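Local coordinates for protein antitoxin HipB (Escherichia coli, PDB 4Z5H) that neutralises the toxin HipA and, as a homodimer, binds and bends operator DNA to repress the hipBA operon, at residues A[22-27]-A[61-66]; A[28-33]-A[38-43]. The protein carries 1 engineered substitution. All blocks are in the same frame, centred on the assembly; numbering follows the deposited sequence.

Contact 1: A[22-27]-A[61-66]. Engineered in segment 22-27: Ala-27 (natural residue Ser). With nucleotides of chain B.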
loop_
_atom_site.group_PDB
_atom_site.type_symbol
_atom_site.label_atom_id
_atom_site.label_comp_id
_atom_site.label_asym_id
_atom_site.label_seq_id
_atom_site.Cartn_x
_atom_site.Cartn_y
_atom_site.Cartn_z
ATOM N N ASN A 22 -10.634 16.651 -5.754
ATOM C CA ASN A 22 -11.399 16.347 -6.927
ATOM C C ASN A 22 -12.908 16.450 -6.729
ATOM O O ASN A 22 -13.657 16.239 -7.650
ATOM C CB ASN A 22 -11.011 14.966 -7.457
ATOM C CG ASN A 22 -9.689 14.983 -8.176
ATOM O OD1 ASN A 22 -9.621 15.328 -9.333
ATOM N ND2 ASN A 22 -8.637 14.661 -7.481
ATOM N N GLY A 23 -13.330 16.764 -5.518
ATOM C CA GLY A 23 -14.735 16.813 -5.169
ATOM C C GLY A 23 -15.540 15.521 -5.213
ATOM O O GLY A 23 -16.722 15.556 -5.426
ATOM N N TRP A 24 -14.898 14.387 -5.004
ATOM C CA TRP A 24 -15.580 13.109 -5.028
ATOM C C TRP A 24 -16.112 12.715 -3.654
ATOM O O TRP A 24 -15.497 12.974 -2.650
ATOM C CB TRP A 24 -14.682 12.007 -5.599
ATOM C CG TRP A 24 -14.252 12.222 -7.019
ATOM C CD1 TRP A 24 -15.019 12.668 -8.039
ATOM C CD2 TRP A 24 -12.957 12.001 -7.561
ATOM N NE1 TRP A 24 -14.292 12.737 -9.180
ATOM C CE2 TRP A 24 -13.014 12.339 -8.916
ATOM C CE3 TRP A 24 -11.747 11.551 -7.034
ATOM C CZ2 TRP A 24 -11.912 12.233 -9.753
ATOM C CZ3 TRP A 24 -10.667 11.457 -7.855
ATOM C CH2 TRP A 24 -10.749 11.791 -9.199
ATOM N N THR A 25 -17.286 12.126 -3.640
ATOM C CA THR A 25 -17.829 11.543 -2.437
ATOM C C THR A 25 -17.306 10.128 -2.215
ATOM O O THR A 25 -16.927 9.453 -3.147
ATOM C CB THR A 25 -19.366 11.509 -2.446
ATOM O OG1 THR A 25 -19.807 10.625 -3.456
ATOM C CG2 THR A 25 -19.938 12.893 -2.674
ATOM N N GLN A 26 -17.344 9.696 -0.970
ATOM C CA GLN A 26 -16.999 8.354 -0.621
ATOM C C GLN A 26 -17.979 7.433 -1.341
ATOM O O GLN A 26 -17.580 6.457 -1.921
ATOM C CB GLN A 26 -17.068 8.141 0.887
ATOM C CG GLN A 26 -16.067 8.928 1.728
ATOM C CD GLN A 26 -16.103 8.532 3.189
ATOM O OE1 GLN A 26 -16.947 7.789 3.598
ATOM N NE2 GLN A 26 -15.168 9.015 3.955
ATOM N N ALA A 27 -19.256 7.790 -1.342
ATOM C CA ALA A 27 -20.273 6.952 -1.940
ATOM C C ALA A 27 -20.065 6.719 -3.432
ATOM O O ALA A 27 -20.172 5.610 -3.891
ATOM C CB ALA A 27 -21.652 7.524 -1.684
ATOM N N SER A 61 -10.070 3.977 -8.026
ATOM C CA SER A 61 -11.205 4.883 -8.015
ATOM C C SER A 61 -10.749 6.337 -8.099
ATOM O O SER A 61 -11.427 7.137 -8.674
ATOM C CB SER A 61 -12.120 4.663 -6.807
ATOM O OG SER A 61 -11.637 5.274 -5.662
ATOM N N LEU A 62 -9.583 6.630 -7.539
ATOM C CA LEU A 62 -9.034 7.963 -7.490
ATOM C C LEU A 62 -8.192 8.296 -8.727
ATOM O O LEU A 62 -7.557 9.311 -8.778
ATOM C CB LEU A 62 -8.239 8.176 -6.203
ATOM C CG LEU A 62 -8.946 8.185 -4.844
ATOM C CD1 LEU A 62 -7.955 8.181 -3.694
ATOM C CD2 LEU A 62 -9.903 9.350 -4.713
ATOM N N GLU A 63 -8.180 7.400 -9.697
ATOM C CA GLU A 63 -7.357 7.522 -10.892
ATOM C C GLU A 63 -5.851 7.594 -10.584
ATOM O O GLU A 63 -5.100 8.259 -11.248
ATOM C CB GLU A 63 -7.826 8.705 -11.749
ATOM C CG GLU A 63 -9.287 8.617 -12.106
ATOM C CD GLU A 63 -9.837 9.817 -12.858
ATOM O OE1 GLU A 63 -9.256 10.903 -12.808
ATOM O OE2 GLU A 63 -10.887 9.665 -13.484
ATOM N N LEU A 64 -5.452 6.867 -9.563
ATOM C CA LEU A 64 -4.094 6.816 -9.091
ATOM C C LEU A 64 -3.496 5.423 -9.194
ATOM O O LEU A 64 -4.191 4.441 -9.216
ATOM C CB LEU A 64 -4.008 7.238 -7.632
ATOM C CG LEU A 64 -4.434 8.641 -7.213
ATOM C CD1 LEU A 64 -4.458 8.745 -5.709
ATOM C CD2 LEU A 64 -3.523 9.671 -7.818
ATOM N N SER A 65 -2.183 5.411 -9.184
ATOM C CA SER A 65 -1.341 4.254 -9.093
ATOM C C SER A 65 -0.327 4.594 -7.996
ATOM O O SER A 65 -0.414 5.639 -7.389
ATOM C CB SER A 65 -0.644 3.990 -10.427
ATOM O OG SER A 65 0.216 2.895 -10.355
ATOM N N MET A 66 0.616 3.701 -7.752
ATOM C CA MET A 66 1.696 3.938 -6.818
ATOM C C MET A 66 2.990 3.331 -7.326
ATOM O O MET A 66 2.948 2.441 -8.129
ATOM C CB MET A 66 1.374 3.316 -5.477
ATOM C CG MET A 66 1.160 1.817 -5.556
ATOM S SD MET A 66 1.939 0.928 -4.229
ATOM C CE MET A 66 3.640 1.240 -4.509
ATOM P P DT B 2 -18.327 12.752 1.811
ATOM O OP1 DT B 2 -17.146 13.575 1.765
ATOM O OP2 DT B 2 -18.480 11.672 0.865
ATOM O "O5'" DT B 2 -18.474 12.111 3.247
ATOM C "C5'" DT B 2 -18.450 12.914 4.425
ATOM C "C4'" DT B 2 -18.724 12.069 5.647
ATOM O "O4'" DT B 2 -20.121 11.704 5.702
ATOM C "C3'" DT B 2 -17.936 10.759 5.744
ATOM O "O3'" DT B 2 -17.552 10.592 7.103
ATOM C "C2'" DT B 2 -18.979 9.705 5.435
ATOM C "C1'" DT B 2 -20.211 10.344 6.050
ATOM N N1 DT B 2 -21.517 9.838 5.603
ATOM C C2 DT B 2 -22.566 9.862 6.493
ATOM O O2 DT B 2 -22.469 10.286 7.627
ATOM N N3 DT B 2 -23.740 9.355 6.005
ATOM C C4 DT B 2 -23.968 8.848 4.744
ATOM O O4 DT B 2 -25.077 8.434 4.449
ATOM C C5 DT B 2 -22.820 8.834 3.868
ATOM C C7 DT B 2 -22.974 8.306 2.478
ATOM C C6 DT B 2 -21.670 9.332 4.333
ATOM P P DA B 3 -16.097 10.201 7.517
ATOM O OP1 DA B 3 -15.265 11.364 7.379
ATOM O OP2 DA B 3 -15.731 8.980 6.823
ATOM O "O5'" DA B 3 -16.282 9.872 9.049
ATOM C "C5'" DA B 3 -16.862 10.838 9.938
ATOM C "C4'" DA B 3 -17.831 10.196 10.901
ATOM O "O4'" DA B 3 -19.030 9.768 10.219
ATOM C "C3'" DA B 3 -17.313 8.979 11.668
ATOM O "O3'" DA B 3 -17.712 9.140 13.024
ATOM C "C2'" DA B 3 -18.007 7.816 10.990
ATOM C "C1'" DA B 3 -19.318 8.431 10.542
ATOM N N9 DA B 3 -19.924 7.815 9.369
ATOM C C8 DA B 3 -19.309 7.445 8.204
ATOM N N7 DA B 3 -20.123 6.923 7.321
ATOM C C5 DA B 3 -21.362 6.974 7.938
ATOM C C6 DA B 3 -22.646 6.574 7.525
ATOM N N6 DA B 3 -22.906 6.022 6.342
ATOM N N1 DA B 3 -23.663 6.748 8.391
ATOM C C2 DA B 3 -23.405 7.301 9.577
ATOM N N3 DA B 3 -22.247 7.703 10.085
ATOM C C4 DA B 3 -21.254 7.516 9.203
#
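With CG set anti to its own carbonyl carbon (chi1 -62°), Trp-24 swings its indole towards segment 61-66; Leu-62 has the same first torsion, and its CD2 branch meets the ring. The methyl arrives at the rim of the six-membered ring, near the ring plane, with CD2 of Leu-62 3.7 Å from CE3 of Trp-24. Further round that rim, the extended side chain of Glu-63 crosses at about a right angle and leaves OE1 4.0 Å from CH2 of Trp-24, the carboxylate plane turned 73° from the ring. Over one face lies CB of Asn-22, offset toward the rim, so the indole is packed from its own loop as well as from the far segment.

The two backbones around it are both helix ends. Gly-23 and Glu-63, each with positive phi, close Schellman motifs, and Thr-25 N-caps the first helix of the helix-turn-helix motif. Its N-terminal backbone N-H takes a phosphate: Gln-26 N donates to OP2 of DT2 of chain B at 2.9 Å, nearly straight at 167°, while Gln-26 NE2 reaches OP2 of DA3 of chain B, also at 2.9 Å.

The contact thus joins the loop between helices 8-21 and 26-33 to the end of helix 52-61. Leu-62 also packs on Met-15 and Leu-29, and strand 64-70 continues into an antiparallel sheet with the second subunit.

Contact 2: A[28-33]-A[38-43]. With nucleotides of chain B; nucleotides of chain C.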
loop_
_atom_site.group_PDB
_atom_site.type_symbol
_atom_site.label_atom_id
_atom_site.label_comp_id
_atom_site.label_asym_id
_atom_site.label_seq_id
_atom_site.Cartn_x
_atom_site.Cartn_y
_atom_site.Cartn_z
ATOM N N GLU A 28 -19.741 7.766 -4.166
ATOM C CA GLU A 28 -19.446 7.617 -5.577
ATOM C C GLU A 28 -18.208 6.777 -5.902
ATOM O O GLU A 28 -18.243 6.006 -6.829
ATOM C CB GLU A 28 -19.466 8.942 -6.342
ATOM C CG GLU A 28 -18.319 9.877 -6.089
ATOM C CD GLU A 28 -18.447 11.175 -6.858
ATOM O OE1 GLU A 28 -18.428 12.232 -6.239
ATOM O OE2 GLU A 28 -18.560 11.138 -8.081
ATOM N N LEU A 29 -17.132 6.925 -5.150
ATOM C CA LEU A 29 -15.985 6.063 -5.351
ATOM C C LEU A 29 -16.327 4.598 -5.052
ATOM O O LEU A 29 -16.027 3.711 -5.828
ATOM C CB LEU A 29 -14.804 6.522 -4.502
ATOM C CG LEU A 29 -14.337 7.964 -4.670
ATOM C CD1 LEU A 29 -13.094 8.243 -3.854
ATOM C CD2 LEU A 29 -14.091 8.282 -6.118
ATOM N N ALA A 30 -17.019 4.379 -3.948
ATOM C CA ALA A 30 -17.364 3.060 -3.494
ATOM C C ALA A 30 -18.212 2.334 -4.531
ATOM O O ALA A 30 -18.024 1.165 -4.752
ATOM C CB ALA A 30 -18.098 3.132 -2.175
ATOM N N LYS A 31 -19.131 3.050 -5.150
ATOM C CA LYS A 31 -19.956 2.507 -6.208
ATOM C C LYS A 31 -19.162 2.117 -7.437
ATOM O O LYS A 31 -19.375 1.075 -8.010
ATOM C CB LYS A 31 -21.007 3.510 -6.610
ATOM C CG LYS A 31 -22.053 2.956 -7.540
ATOM C CD LYS A 31 -23.328 3.754 -7.432
ATOM C CE LYS A 31 -24.043 3.839 -8.763
ATOM N NZ LYS A 31 -25.240 4.704 -8.616
ATOM N N LYS A 32 -18.236 2.973 -7.809
ATOM C CA LYS A 32 -17.440 2.787 -8.980
ATOM C C LYS A 32 -16.646 1.489 -8.853
ATOM O O LYS A 32 -16.519 0.752 -9.806
ATOM C CB LYS A 32 -16.516 3.996 -9.157
ATOM C CG LYS A 32 -15.681 3.997 -10.418
ATOM C CD LYS A 32 -15.259 5.397 -10.845
ATOM C CE LYS A 32 -14.125 5.948 -9.989
ATOM N NZ LYS A 32 -13.682 7.334 -10.311
ATOM N N ILE A 33 -16.138 1.202 -7.667
ATOM C CA ILE A 33 -15.289 0.043 -7.458
ATOM C C ILE A 33 -15.955 -1.149 -6.781
ATOM O O ILE A 33 -15.306 -2.112 -6.481
ATOM C CB ILE A 33 -13.996 0.412 -6.707
ATOM C CG1 ILE A 33 -14.311 0.986 -5.333
ATOM C CG2 ILE A 33 -13.156 1.367 -7.530
ATOM C CD1 ILE A 33 -13.087 1.387 -4.559
ATOM N N ALA A 38 -18.802 2.549 3.711
ATOM C CA ALA A 38 -18.338 2.390 5.066
ATOM C C ALA A 38 -16.874 1.971 5.065
ATOM O O ALA A 38 -16.118 2.403 5.878
ATOM C CB ALA A 38 -19.182 1.380 5.808
ATOM N N THR A 39 -16.511 1.136 4.112
ATOM C CA THR A 39 -15.147 0.672 3.960
ATOM C C THR A 39 -14.191 1.826 3.640
ATOM O O THR A 39 -13.123 1.923 4.196
ATOM C CB THR A 39 -15.045 -0.401 2.862
ATOM O OG1 THR A 39 -15.898 -1.492 3.177
ATOM C CG2 THR A 39 -13.610 -0.885 2.701
ATOM N N ILE A 40 -14.607 2.703 2.749
ATOM C CA ILE A 40 -13.813 3.875 2.446
ATOM C C ILE A 40 -13.675 4.767 3.691
ATOM O O ILE A 40 -12.617 5.276 3.980
ATOM C CB ILE A 40 -14.350 4.652 1.226
ATOM C CG1 ILE A 40 -14.246 3.802 -0.043
ATOM C CG2 ILE A 40 -13.620 5.969 1.064
ATOM C CD1 ILE A 40 -14.819 4.454 -1.265
ATOM N N SER A 41 -14.753 4.919 4.438
ATOM C CA SER A 41 -14.688 5.710 5.648
ATOM C C SER A 41 -13.688 5.064 6.631
ATOM O O SER A 41 -12.892 5.738 7.226
ATOM C CB SER A 41 -16.067 5.882 6.273
ATOM O OG SER A 41 -15.985 6.422 7.552
ATOM N N ASN A 42 -13.728 3.754 6.757
ATOM C CA ASN A 42 -12.794 3.066 7.626
ATOM C C ASN A 42 -11.349 3.258 7.161
ATOM O O ASN A 42 -10.494 3.444 7.975
ATOM C CB ASN A 42 -13.123 1.583 7.803
ATOM C CG ASN A 42 -12.227 0.895 8.829
ATOM O OD1 ASN A 42 -12.425 1.020 10.015
ATOM N ND2 ASN A 42 -11.228 0.191 8.357
ATOM N N PHE A 43 -11.109 3.228 5.853
ATOM C CA PHE A 43 -9.771 3.419 5.333
ATOM C C PHE A 43 -9.238 4.812 5.673
ATOM O O PHE A 43 -8.147 4.936 6.148
ATOM C CB PHE A 43 -9.731 3.211 3.812
ATOM C CG PHE A 43 -8.489 3.754 3.142
ATOM C CD1 PHE A 43 -7.259 3.171 3.350
ATOM C CD2 PHE A 43 -8.551 4.874 2.352
ATOM C CE1 PHE A 43 -6.127 3.685 2.744
ATOM C CE2 PHE A 43 -7.434 5.385 1.737
ATOM C CZ PHE A 43 -6.217 4.794 1.930
ATOM P P DA B 3 -16.097 10.201 7.517
ATOM O OP1 DA B 3 -15.265 11.364 7.379
ATOM O OP2 DA B 3 -15.731 8.980 6.823
ATOM O "O5'" DA B 3 -16.282 9.872 9.049
ATOM C "C5'" DA B 3 -16.862 10.838 9.938
ATOM C "C4'" DA B 3 -17.831 10.196 10.901
ATOM O "O4'" DA B 3 -19.030 9.768 10.219
ATOM C "C3'" DA B 3 -17.313 8.979 11.668
ATOM O "O3'" DA B 3 -17.712 9.140 13.024
ATOM C "C2'" DA B 3 -18.007 7.816 10.990
ATOM C "C1'" DA B 3 -19.318 8.431 10.542
ATOM N N9 DA B 3 -19.924 7.815 9.369
ATOM C C8 DA B 3 -19.309 7.445 8.204
ATOM N N7 DA B 3 -20.123 6.923 7.321
ATOM C C5 DA B 3 -21.362 6.974 7.938
ATOM C C6 DA B 3 -22.646 6.574 7.525
ATOM N N6 DA B 3 -22.906 6.022 6.342
ATOM N N1 DA B 3 -23.663 6.748 8.391
ATOM C C2 DA B 3 -23.405 7.301 9.577
ATOM N N3 DA B 3 -22.247 7.703 10.085
ATOM C C4 DA B 3 -21.254 7.516 9.203
ATOM P P DT B 4 -17.258 8.144 14.148
ATOM O OP1 DT B 4 -17.227 8.895 15.392
ATOM O OP2 DT B 4 -16.069 7.444 13.708
ATOM O "O5'" DT B 4 -18.439 7.091 14.187
ATOM C "C5'" DT B 4 -19.778 7.528 14.423
ATOM C "C4'" DT B 4 -20.755 6.396 14.223
ATOM O "O4'" DT B 4 -21.033 6.202 12.828
ATOM C "C3'" DT B 4 -20.312 5.034 14.757
ATOM O "O3'" DT B 4 -21.088 4.782 15.924
ATOM C "C2'" DT B 4 -20.656 4.066 13.638
ATOM C "C1'" DT B 4 -21.480 4.885 12.671
ATOM N N1 DT B 4 -21.322 4.513 11.261
ATOM C C2 DT B 4 -22.457 4.205 10.551
ATOM O O2 DT B 4 -23.570 4.245 11.033
ATOM N N3 DT B 4 -22.237 3.852 9.244
ATOM C C4 DT B 4 -21.023 3.782 8.591
ATOM O O4 DT B 4 -20.984 3.458 7.413
ATOM C C5 DT B 4 -19.872 4.122 9.399
ATOM C C7 DT B 4 -18.511 4.080 8.779
ATOM C C6 DT B 4 -20.078 4.468 10.675
ATOM P P DA C 13 -11.053 -3.670 4.840
ATOM O OP1 DA C 13 -10.101 -3.703 3.736
ATOM O OP2 DA C 13 -11.423 -2.396 5.435
ATOM O "O5'" DA C 13 -12.377 -4.412 4.387
ATOM C "C5'" DA C 13 -12.327 -5.684 3.729
ATOM C "C4'" DA C 13 -13.725 -6.229 3.558
ATOM O "O4'" DA C 13 -14.233 -6.666 4.836
ATOM C "C3'" DA C 13 -14.737 -5.216 3.012
ATOM O "O3'" DA C 13 -15.342 -5.743 1.835
ATOM C "C2'" DA C 13 -15.737 -5.042 4.139
ATOM C "C1'" DA C 13 -15.600 -6.340 4.905
ATOM N N9 DA C 13 -15.973 -6.243 6.311
ATOM C C8 DA C 13 -15.720 -5.212 7.177
ATOM N N7 DA C 13 -16.201 -5.402 8.380
ATOM C C5 DA C 13 -16.818 -6.641 8.298
ATOM C C6 DA C 13 -17.524 -7.409 9.238
ATOM N N6 DA C 13 -17.725 -7.033 10.500
ATOM N N1 DA C 13 -18.018 -8.597 8.833
ATOM C C2 DA C 13 -17.818 -8.975 7.567
ATOM N N3 DA C 13 -17.172 -8.342 6.591
ATOM C C4 DA C 13 -16.692 -7.167 7.027
#
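Segments 28-33 and 38-43 belong to the two helices of the helix-turn-helix motif, and their backbones come nearest at Ala-30 and Ile-40, whose CA atoms lie 7.0 Å apart. Regular bonds four residues back, such as Ile-33 N to Leu-29 O and Phe-43 N to Thr-39 O, hold each segment helical. At this point a small residue, Ala-30, faces a longer one, Ile-40.

Ile-40 spans the gap. Its CG1 branch stands anti to the carbonyl carbon (chi1 -64°) and runs on extended, so that the terminal methyl CD1 reaches the other helix at its backbone: CD1 of Ile-40 is 3.5 Å from N of Ala-30 and 3.7 Å from CB of Ala-30. The same methyl touches CB of Leu-29 at 3.8 Å, and so sits against two successive residues of the first helix.

The second helix also presents residues to DNA, as expected of a recognition helix. With OG turned to the far side from its backbone N (chi1 169°), Ser-41 donates a hydrogen bond from OG to OP2 of DA3 of chain B at 2.7 Å. Ala-38 meets a base instead, in a van der Waals contact that puts its CB 3.2 Å from O4 of DT4 of chain B. Thr-39 lies beside the sugar of DA13 of chain C, its OG1 hydrogen-bonded to a phosphate of the DNA.

Around this pair, Leu-29 also packs on Arg-19 of helix 8-21 and Ser-61 of helix 52-61, Phe-43 packs on Ala-12 and Met-15 of helix 8-21, and Thr-39 touches Thr-54 of helix 52-61.

How the contacts relate
The centres of contacts 1 and 2 lie about 9 Å apart, and helix 26-33 serves both. Leu-29 joins their apolar parts: its CD1 is 3.5 Å from CD2 of Leu-62. A polar tie runs alongside, Lys-32 NZ lying 2.8 Å from O of Ser-61, a probable hydrogen bond to the end of helix 52-61. On the DNA side, Gln-26 of contact 1 packs against both Ile-40 and Ser-41 of contact 2, with its OE1 3.4 Å from CB of Ser-41. Gln-26 and Ser-41 share one phosphate oxygen, OP2 of DA3 of chain B, an example of two helices in a helix-turn-helix meeting the same DNA backbone group.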